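Long-range contact in biogenic amine-binding protein (Rhodnius prolixus, PDB 4GE1), which is a salivary lipocalin that binds biogenic amines such as tryptamine and probably sequesters host serotonin and norepinephrine during blood feeding: residues T10-F20 with V79-Y89. Sequence-based numbering, arbitrary orientation.
Sequences TVKDFNKDNFF and VSDFDGNNGKY
Asn85 O accepts a short, almost straight hydrogen bond from Phe14 N (2.6 Å, 177° at the hydrogen). A second backbone hydrogen bond runs from Gly87 N to Val11 O, 2.9 Å long and in the carbonyl plane. Val11 O also takes a CH contact from Asn86 CA. Together these hold 11-14 against 85-87, at the end of the type II' beta turn from Asp83 to Asn86. The Phe14 ring, with CG anti to the backbone N (chi1 -160°), lies flat over Gly87, whose CA sits 3.7 Å from the ring centroid. Lys16 slides past Phe82 in the opposite direction, and its CE rests on one ring face, 3.6 Å from Phe82 CG. Its NZ hydrogen-bonds weakly to a water that donates to Gly84 O and Asn86 O. Tyr89 CB covers the other face of Phe82. Phe20 CZ meets the Phe82 edge at Phe82 CZ (3.5 Å), and the Phe20 edge turns toward the Tyr89 face in an offset edge-to-face pair, planes 83° apart. Tyr89 OH hydrogen-bonds to Glu58, and Tyr89 lines the tryptamine pocket. This contact packs the N-terminal segment and helix 16-19 against the 79-87 loop joining strands 69-78 and 88-96, beside strands 55-64 and 102-115.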
ATOM      1  N   THR A  10      -4.065   0.838  15.417  1.00 57.48           N
ATOM      2  CA  THR A  10      -3.705   1.778  14.357  1.00 55.47           C
ATOM      3  C   THR A  10      -3.360   3.157  14.918  1.00 59.16           C
ATOM      4  O   THR A  10      -3.597   3.431  16.092  1.00 53.47           O
ATOM      5  CB  THR A  10      -4.874   1.967  13.380  1.00 49.10           C
ATOM      6  OG1 THR A  10      -6.032   2.389  14.114  1.00 53.18           O
ATOM      7  CG2 THR A  10      -5.199   0.671  12.671  1.00 44.29           C
ATOM      8  N   VAL A  11      -2.821   4.019  14.057  1.00 51.15           N
ATOM      9  CA  VAL A  11      -2.399   5.362  14.447  1.00 52.09           C
ATOM     10  C   VAL A  11      -3.574   6.206  14.917  1.00 60.70           C
ATOM     11  O   VAL A  11      -4.599   6.282  14.241  1.00 62.38           O
ATOM     12  CB  VAL A  11      -1.741   6.116  13.267  1.00 49.23           C
ATOM     13  CG1 VAL A  11      -1.086   7.392  13.757  1.00 53.32           C
ATOM     14  CG2 VAL A  11      -0.731   5.239  12.558  1.00 48.92           C
ATOM     15  N   LYS A  12      -3.417   6.844  16.072  1.00 69.32           N
ATOM     16  CA  LYS A  12      -4.432   7.759  16.582  1.00 78.23           C
ATOM     17  C   LYS A  12      -4.246   9.141  15.975  1.00 75.24           C
ATOM     18  O   LYS A  12      -3.125   9.557  15.691  1.00 68.32           O
ATOM     19  CB  LYS A  12      -4.354   7.857  18.105  1.00 91.29           C
ATOM     20  CG  LYS A  12      -5.590   7.347  18.822  1.00 98.18           C
ATOM     21  CD  LYS A  12      -5.746   8.000  20.187  1.00104.72           C
ATOM     22  CE  LYS A  12      -4.542   7.741  21.080  1.00108.00           C
ATOM     23  NZ  LYS A  12      -4.740   8.306  22.447  1.00115.21           N
ATOM     24  N   ASP A  13      -5.351   9.854  15.780  1.00 82.42           N
ATOM     25  CA  ASP A  13      -5.303  11.193  15.194  1.00 81.12           C
ATOM     26  C   ASP A  13      -4.588  11.185  13.837  1.00 76.90           C
ATOM     27  O   ASP A  13      -3.545  11.815  13.658  1.00 76.12           O
ATOM     28  CB  ASP A  13      -4.640  12.176  16.161  1.00 79.53           C
ATOM     29  CG  ASP A  13      -5.206  12.077  17.572  1.00 77.42           C
ATOM     30  OD1 ASP A  13      -6.244  12.720  17.853  1.00 74.28           O
ATOM     31  OD2 ASP A  13      -4.611  11.351  18.396  1.00 72.49           O
ATOM     32  N   PHE A  14      -5.170  10.461  12.888  1.00 69.05           N
ATOM     33  CA  PHE A  14      -4.611  10.318  11.548  1.00 64.81           C
ATOM     34  C   PHE A  14      -4.822  11.598  10.743  1.00 61.23           C
ATOM     35  O   PHE A  14      -5.961  12.014  10.510  1.00 64.34           O
ATOM     36  CB  PHE A  14      -5.281   9.132  10.851  1.00 60.95           C
ATOM     37  CG  PHE A  14      -4.509   8.578   9.680  1.00 54.41           C
ATOM     38  CD1 PHE A  14      -3.216   8.105   9.839  1.00 55.16           C
ATOM     39  CD2 PHE A  14      -5.097   8.489   8.433  1.00 47.10           C
ATOM     40  CE1 PHE A  14      -2.511   7.572   8.763  1.00 49.05           C
ATOM     41  CE2 PHE A  14      -4.399   7.953   7.349  1.00 53.38           C
ATOM     42  CZ  PHE A  14      -3.104   7.495   7.517  1.00 38.54           C
ATOM     43  N   ASN A  15      -3.726  12.229  10.336  1.00 59.43           N
ATOM     44  CA  ASN A  15      -3.801  13.436   9.516  1.00 52.69           C
ATOM     45  C   ASN A  15      -3.856  13.086   8.030  1.00 51.56           C
ATOM     46  O   ASN A  15      -2.826  12.895   7.382  1.00 52.11           O
ATOM     47  CB  ASN A  15      -2.619  14.365   9.804  1.00 53.19           C
ATOM     48  CG  ASN A  15      -2.797  15.747   9.186  1.00 64.03           C
ATOM     49  OD1 ASN A  15      -3.267  15.885   8.054  1.00 66.55           O
ATOM     50  ND2 ASN A  15      -2.431  16.776   9.936  1.00 64.51           N
ATOM     51  N   LYS A  16      -5.070  12.996   7.501  1.00 48.63           N
ATOM     52  CA  LYS A  16      -5.280  12.573   6.127  1.00 50.44           C
ATOM     53  C   LYS A  16      -4.596  13.507   5.136  1.00 56.63           C
ATOM     54  O   LYS A  16      -3.946  13.058   4.195  1.00 52.93           O
ATOM     55  CB  LYS A  16      -6.776  12.483   5.828  1.00 48.96           C
ATOM     56  CG  LYS A  16      -7.531  11.546   6.761  1.00 53.75           C
ATOM     57  CD  LYS A  16      -8.956  11.328   6.278  1.00 56.22           C
ATOM     58  CE  LYS A  16      -9.828  10.756   7.376  1.00 56.45           C
ATOM     59  NZ  LYS A  16      -9.870  11.652   8.564  1.00 59.32           N
ATOM     60  N   ASP A  17      -4.746  14.810   5.359  1.00 58.21           N
ATOM     61  CA  ASP A  17      -4.167  15.809   4.472  1.00 57.04           C
ATOM     62  C   ASP A  17      -2.668  15.599   4.279  1.00 53.57           C
ATOM     63  O   ASP A  17      -2.166  15.701   3.163  1.00 57.10           O
ATOM     64  CB  ASP A  17      -4.433  17.220   5.010  1.00 64.91           C
ATOM     65  CG  ASP A  17      -5.904  17.582   4.999  1.00 74.90           C
ATOM     66  OD1 ASP A  17      -6.604  17.202   4.038  1.00 71.36           O
ATOM     67  OD2 ASP A  17      -6.363  18.250   5.950  1.00 90.80           O
ATOM     68  N   ASN A  18      -1.963  15.305   5.370  1.00 55.56           N
ATOM     69  CA  ASN A  18      -0.513  15.125   5.334  1.00 46.36           C
ATOM     70  C   ASN A  18      -0.088  13.740   4.862  1.00 44.55           C
ATOM     71  O   ASN A  18       1.082  13.513   4.554  1.00 44.78           O
ATOM     72  CB  ASN A  18       0.100  15.373   6.715  1.00 50.88           C
ATOM     73  CG  ASN A  18       0.037  16.829   7.136  1.00 65.94           C
ATOM     74  OD1 ASN A  18      -0.053  17.730   6.303  1.00 62.75           O
ATOM     75  ND2 ASN A  18       0.097  17.065   8.442  1.00 74.62           N
ATOM     76  N   PHE A  19      -1.024  12.801   4.831  1.00 44.66           N
ATOM     77  CA  PHE A  19      -0.667  11.442   4.453  1.00 44.42           C
ATOM     78  C   PHE A  19      -0.958  11.165   2.983  1.00 42.68           C
ATOM     79  O   PHE A  19      -0.090  10.689   2.247  1.00 42.49           O
ATOM     80  CB  PHE A  19      -1.365  10.410   5.344  1.00 41.75           C
ATOM     81  CG  PHE A  19      -0.862   9.001   5.143  1.00 42.92           C
ATOM     82  CD1 PHE A  19      -1.481   8.150   4.244  1.00 35.52           C
ATOM     83  CD2 PHE A  19       0.238   8.531   5.854  1.00 39.40           C
ATOM     84  CE1 PHE A  19      -1.016   6.848   4.058  1.00 39.02           C
ATOM     85  CE2 PHE A  19       0.703   7.242   5.673  1.00 33.58           C
ATOM     86  CZ  PHE A  19       0.077   6.400   4.772  1.00 34.90           C
ATOM     87  N   PHE A  20      -2.182  11.459   2.561  1.00 35.89           N
ATOM     88  CA  PHE A  20      -2.596  11.173   1.193  1.00 39.28           C
ATOM     89  C   PHE A  20      -2.158  12.262   0.207  1.00 46.67           C
ATOM     90  O   PHE A  20      -2.981  12.935  -0.420  1.00 44.18           O
ATOM     91  CB  PHE A  20      -4.103  10.953   1.131  1.00 44.17           C
ATOM     92  CG  PHE A  20      -4.571   9.760   1.910  1.00 44.27           C
ATOM     93  CD1 PHE A  20      -5.274   9.922   3.095  1.00 35.79           C
ATOM     94  CD2 PHE A  20      -4.289   8.474   1.465  1.00 36.61           C
ATOM     95  CE1 PHE A  20      -5.709   8.823   3.815  1.00 30.53           C
ATOM     96  CE2 PHE A  20      -4.718   7.368   2.178  1.00 44.08           C
ATOM     97  CZ  PHE A  20      -5.434   7.541   3.357  1.00 32.26           C
ATOM     98  N   VAL A  79     -13.643   9.838   2.761  1.00 44.07           N
ATOM     99  CA  VAL A  79     -13.317  10.224   4.124  1.00 47.68           C
ATOM    100  C   VAL A  79     -14.249   9.562   5.137  1.00 53.67           C
ATOM    101  O   VAL A  79     -13.853   9.305   6.274  1.00 64.79           O
ATOM    102  CB  VAL A  79     -13.358  11.769   4.287  1.00 56.19           C
ATOM    103  CG1 VAL A  79     -13.308  12.173   5.756  1.00 62.27           C
ATOM    104  CG2 VAL A  79     -12.218  12.399   3.525  1.00 48.54           C
ATOM    105  N   SER A  80     -15.480   9.275   4.722  1.00 45.37           N
ATOM    106  CA  SER A  80     -16.461   8.698   5.638  1.00 53.60           C
ATOM    107  C   SER A  80     -16.289   7.185   5.764  1.00 55.62           C
ATOM    108  O   SER A  80     -17.078   6.522   6.431  1.00 58.53           O
ATOM    109  CB  SER A  80     -17.889   9.044   5.206  1.00 58.24           C
ATOM    110  OG  SER A  80     -18.156   8.559   3.904  1.00 66.54           O
ATOM    111  N   ASP A  81     -15.257   6.651   5.112  1.00 54.62           N
ATOM    112  CA  ASP A  81     -14.912   5.230   5.219  1.00 55.96           C
ATOM    113  C   ASP A  81     -13.844   4.996   6.280  1.00 48.42           C
ATOM    114  O   ASP A  81     -13.417   3.870   6.498  1.00 56.92           O
ATOM    115  CB  ASP A  81     -14.410   4.684   3.880  1.00 56.40           C
ATOM    116  CG  ASP A  81     -15.525   4.458   2.881  1.00 62.67           C
ATOM    117  OD1 ASP A  81     -16.679   4.252   3.310  1.00 65.80           O
ATOM    118  OD2 ASP A  81     -15.243   4.485   1.664  1.00 64.49           O
ATOM    119  N   PHE A  82     -13.409   6.070   6.926  1.00 55.16           N
ATOM    120  CA  PHE A  82     -12.393   5.995   7.967  1.00 51.49           C
ATOM    121  C   PHE A  82     -13.006   5.794   9.341  1.00 58.48           C
ATOM    122  O   PHE A  82     -14.142   6.202   9.599  1.00 59.09           O
ATOM    123  CB  PHE A  82     -11.536   7.259   7.971  1.00 54.54           C
ATOM    124  CG  PHE A  82     -10.522   7.289   6.883  1.00 52.99           C
ATOM    125  CD1 PHE A  82     -10.911   7.467   5.563  1.00 45.28           C
ATOM    126  CD2 PHE A  82      -9.179   7.120   7.172  1.00 52.35           C
ATOM    127  CE1 PHE A  82      -9.974   7.472   4.547  1.00 45.11           C
ATOM    128  CE2 PHE A  82      -8.237   7.132   6.163  1.00 50.39           C
ATOM    129  CZ  PHE A  82      -8.636   7.309   4.850  1.00 48.35           C
ATOM    130  N   ASP A  83     -12.229   5.177  10.225  1.00 57.47           N
ATOM    131  CA  ASP A  83     -12.697   4.840  11.559  1.00 63.71           C
ATOM    132  C   ASP A  83     -12.401   5.964  12.551  1.00 64.14           C
ATOM    133  O   ASP A  83     -11.388   5.948  13.248  1.00 66.69           O
ATOM    134  CB  ASP A  83     -12.063   3.523  12.020  1.00 64.07           C
ATOM    135  CG  ASP A  83     -12.585   3.072  13.369  1.00 74.16           C
ATOM    136  OD1 ASP A  83     -13.718   3.461  13.727  1.00 73.68           O
ATOM    137  OD2 ASP A  83     -11.864   2.333  14.072  1.00 77.12           O
ATOM    138  N   GLY A  84     -13.296   6.942  12.613  1.00 64.70           N
ATOM    139  CA  GLY A  84     -13.088   8.082  13.481  1.00 62.83           C
ATOM    140  C   GLY A  84     -11.801   8.798  13.133  1.00 62.72           C
ATOM    141  O   GLY A  84     -11.569   9.139  11.975  1.00 65.82           O
ATOM    142  N   ASN A  85     -10.954   9.008  14.133  1.00 66.50           N
ATOM    143  CA  ASN A  85      -9.698   9.722  13.939  1.00 65.72           C
ATOM    144  C   ASN A  85      -8.499   8.809  13.661  1.00 59.94           C
ATOM    145  O   ASN A  85      -7.370   9.281  13.516  1.00 53.84           O
ATOM    146  CB  ASN A  85      -9.409  10.603  15.154  1.00 78.73           C
ATOM    147  CG  ASN A  85      -9.180  12.052  14.779  1.00 84.27           C
ATOM    148  OD1 ASN A  85      -9.373  12.444  13.626  1.00 83.05           O
ATOM    149  ND2 ASN A  85      -8.774  12.860  15.753  1.00 91.29           N
ATOM    150  N   ASN A  86      -8.746   7.506  13.576  1.00 51.78           N
ATOM    151  CA  ASN A  86      -7.659   6.545  13.428  1.00 50.09           C
ATOM    152  C   ASN A  86      -7.226   6.315  11.988  1.00 52.27           C
ATOM    153  O   ASN A  86      -7.955   6.624  11.046  1.00 53.39           O
ATOM    154  CB  ASN A  86      -8.033   5.207  14.067  1.00 55.63           C
ATOM    155  CG  ASN A  86      -8.566   5.366  15.469  1.00 69.97           C
ATOM    156  OD1 ASN A  86      -7.872   5.862  16.357  1.00 78.49           O
ATOM    157  ND2 ASN A  86      -9.808   4.942  15.681  1.00 70.87           N
ATOM    158  N   GLY A  87      -6.033   5.756  11.830  1.00 50.13           N
ATOM    159  CA  GLY A  87      -5.513   5.426  10.517  1.00 43.11           C
ATOM    160  C   GLY A  87      -6.046   4.089  10.050  1.00 46.26           C
ATOM    161  O   GLY A  87      -5.285   3.141   9.839  1.00 44.12           O
ATOM    162  N   LYS A  88      -7.359   4.015   9.877  1.00 48.16           N
ATOM    163  CA  LYS A  88      -8.013   2.762   9.523  1.00 48.81           C
ATOM    164  C   LYS A  88      -9.215   3.010   8.629  1.00 47.79           C
ATOM    165  O   LYS A  88     -10.069   3.845   8.935  1.00 49.44           O
ATOM    166  CB  LYS A  88      -8.454   2.030  10.788  1.00 43.74           C
ATOM    167  CG  LYS A  88      -9.256   0.766  10.535  1.00 50.72           C
ATOM    168  CD  LYS A  88      -9.497   0.024  11.844  1.00 59.92           C
ATOM    169  CE  LYS A  88     -10.253  -1.277  11.615  1.00 70.85           C
ATOM    170  NZ  LYS A  88      -9.488  -2.247  10.770  1.00 74.22           N
ATOM    171  N   TYR A  89      -9.282   2.285   7.523  1.00 38.34           N
ATOM    172  CA  TYR A  89     -10.360   2.493   6.570  1.00 40.59           C
ATOM    173  C   TYR A  89     -10.567   1.285   5.680  1.00 41.25           C
ATOM    174  O   TYR A  89      -9.738   0.378   5.631  1.00 33.27           O
ATOM    175  CB  TYR A  89     -10.116   3.755   5.720  1.00 31.10           C
ATOM    176  CG  TYR A  89      -8.884   3.720   4.829  1.00 35.78           C
ATOM    177  CD1 TYR A  89      -9.002   3.554   3.451  1.00 29.62           C
ATOM    178  CD2 TYR A  89      -7.609   3.874   5.359  1.00 37.56           C
ATOM    179  CE1 TYR A  89      -7.877   3.521   2.624  1.00 31.07           C
ATOM    180  CE2 TYR A  89      -6.476   3.841   4.537  1.00 33.83           C
ATOM    181  CZ  TYR A  89      -6.621   3.670   3.176  1.00 29.25           C
ATOM    182  OH  TYR A  89      -5.509   3.641   2.366  1.00 28.36           O
TER
HETATM  183  O   HOH W   1      -9.614   8.920  10.418  1.00 40.83           O